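Local coordinates for probable GTP-binding protein EngB (Pyrococcus horikoshii, PDB 2CXX), which binds guanine nucleotides as a P-loop GTPase of the EngB family and is probably needed for normal cell division and septation, at residues Ile83-Leu88 and Pro124-Val129. Residues are numbered along the deposited sequence; the frame is centred on the assembly and turned at random.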
loop_
_atom_site.group_PDB
_atom_site.type_symbol
_atom_site.label_atom_id
_atom_site.label_comp_id
_atom_site.label_asym_id
_atom_site.label_seq_id
_atom_site.Cartn_x
_atom_site.Cartn_y
_atom_site.Cartn_z
ATOM N N ILE A 83 -0.152 -12.877 8.852
ATOM C CA ILE A 83 -0.524 -11.559 8.404
ATOM C C ILE A 83 -2.039 -11.559 8.214
ATOM O O ILE A 83 -2.587 -12.284 7.367
ATOM C CB ILE A 83 0.194 -11.182 7.094
ATOM C CG1 ILE A 83 1.692 -10.944 7.377
ATOM C CG2 ILE A 83 -0.481 -9.902 6.527
ATOM C CD1 ILE A 83 2.589 -10.993 6.128
ATOM N N ASP A 84 -2.740 -10.757 8.996
ATOM C CA ASP A 84 -4.198 -10.763 8.874
ATOM C C ASP A 84 -4.807 -9.957 7.739
ATOM O O ASP A 84 -5.883 -10.311 7.217
ATOM C CB ASP A 84 -4.797 -10.275 10.187
ATOM C CG ASP A 84 -4.414 -11.161 11.348
ATOM O OD1 ASP A 84 -3.469 -10.795 12.076
ATOM O OD2 ASP A 84 -5.040 -12.268 11.493
ATOM N N VAL A 85 -4.190 -8.832 7.428
ATOM C CA VAL A 85 -4.669 -8.016 6.323
ATOM C C VAL A 85 -3.525 -7.172 5.823
ATOM O O VAL A 85 -2.603 -6.903 6.549
ATOM C CB VAL A 85 -5.881 -7.128 6.785
ATOM C CG1 VAL A 85 -5.448 -6.255 7.894
ATOM C CG2 VAL A 85 -6.462 -6.320 5.567
ATOM N N ALA A 86 -3.559 -6.781 4.548
ATOM C CA ALA A 86 -2.543 -5.949 3.944
ATOM C C ALA A 86 -3.194 -4.676 3.435
ATOM O O ALA A 86 -4.321 -4.674 2.927
ATOM C CB ALA A 86 -1.818 -6.713 2.718
ATOM N N VAL A 87 -2.515 -3.554 3.629
ATOM C CA VAL A 87 -2.991 -2.294 3.064
ATOM C C VAL A 87 -1.965 -1.850 2.028
ATOM O O VAL A 87 -0.800 -1.598 2.364
ATOM C CB VAL A 87 -3.078 -1.190 4.097
ATOM C CG1 VAL A 87 -3.600 0.163 3.420
ATOM C CG2 VAL A 87 -4.061 -1.625 5.181
ATOM N N LEU A 88 -2.371 -1.819 0.760
ATOM C CA LEU A 88 -1.482 -1.331 -0.270
ATOM C C LEU A 88 -1.900 0.122 -0.483
ATOM O O LEU A 88 -3.032 0.406 -0.871
ATOM C CB LEU A 88 -1.654 -2.137 -1.592
ATOM C CG LEU A 88 -1.058 -1.517 -2.871
ATOM C CD1 LEU A 88 0.447 -1.329 -2.807
ATOM C CD2 LEU A 88 -1.404 -2.410 -4.058
ATOM N N PRO A 124 -5.846 -11.010 2.419
ATOM C CA PRO A 124 -6.891 -10.004 2.177
ATOM C C PRO A 124 -6.172 -8.649 2.038
ATOM O O PRO A 124 -5.333 -8.273 2.885
ATOM C CB PRO A 124 -7.750 -10.015 3.454
ATOM C CG PRO A 124 -7.333 -11.195 4.184
ATOM C CD PRO A 124 -5.937 -11.553 3.792
ATOM N N THR A 125 -6.511 -7.905 0.985
ATOM C CA THR A 125 -5.830 -6.642 0.727
ATOM C C THR A 125 -6.767 -5.486 0.522
ATOM O O THR A 125 -7.715 -5.579 -0.259
ATOM C CB THR A 125 -4.947 -6.782 -0.523
ATOM O OG1 THR A 125 -3.970 -7.805 -0.307
ATOM C CG2 THR A 125 -4.218 -5.444 -0.818
ATOM N N ILE A 126 -6.513 -4.385 1.212
ATOM C CA ILE A 126 -7.311 -3.168 1.013
ATOM C C ILE A 126 -6.397 -2.206 0.264
ATOM O O ILE A 126 -5.212 -2.135 0.549
ATOM C CB ILE A 126 -7.735 -2.538 2.391
ATOM C CG1 ILE A 126 -8.656 -3.481 3.128
ATOM C CG2 ILE A 126 -8.323 -1.137 2.186
ATOM C CD1 ILE A 126 -8.691 -3.214 4.648
ATOM N N VAL A 127 -6.899 -1.543 -0.772
ATOM C CA VAL A 127 -6.095 -0.563 -1.470
ATOM C C VAL A 127 -6.505 0.807 -0.983
ATOM O O VAL A 127 -7.642 1.221 -1.222
ATOM C CB VAL A 127 -6.336 -0.629 -3.012
ATOM C CG1 VAL A 127 -5.538 0.494 -3.737
ATOM C CG2 VAL A 127 -5.954 -2.021 -3.519
ATOM N N ALA A 128 -5.594 1.522 -0.313
ATOM C CA ALA A 128 -5.871 2.895 0.140
ATOM C C ALA A 128 -5.521 3.796 -1.069
ATOM O O ALA A 128 -4.363 3.914 -1.433
ATOM C CB ALA A 128 -4.966 3.262 1.333
ATOM N N VAL A 129 -6.519 4.408 -1.695
ATOM C CA VAL A 129 -6.282 5.253 -2.858
ATOM C C VAL A 129 -6.069 6.679 -2.321
ATOM O O VAL A 129 -6.998 7.457 -2.117
ATOM C CB VAL A 129 -7.455 5.142 -3.835
ATOM C CG1 VAL A 129 -7.126 6.002 -5.076
ATOM C CG2 VAL A 129 -7.654 3.617 -4.240
#
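Val85 turns CG2 anti to its backbone N, and Ile126 sends CG1 anti to its carbonyl carbon (chi1 -65°), from where the chain extends to CD1; the two side chains cross obliquely, with Val85 CG2 3.9 Å from Ile126 CD1. Further along the same face, Val87 CG1 lies 4.0 Å from Ala128 CB. Helix 171-184 covers the Val85 end through Val181 and Ile182, and Arg177 touches Ile126. The strands themselves are joined by a parallel ladder. Ala86 N donates to Pro124 O (2.9 Å), and Ala86 O receives Ile126 N (2.8 Å, 169° at the hydrogen). Two residues on, Leu88 N reaches Ile126 O, and Leu88 O accepts from Ala128 N. Strands 85-91 and 125-130 are adjacent in the central sheet of the P-loop GTPase fold, and helices 94-104 and 110-120 lie in the connection between them. On the opposite face, Ala86 CB comes 3.9 Å from Thr125 OG1, a hydroxyl hydrogen-bonded to Ile123 O, while Leu118 of helix 110-120 packs against both residues. Just before the strands begin, Pro124 CG rests 3.5 Å from Asp84 O, whose hydrogen bond comes from Arg185 NE.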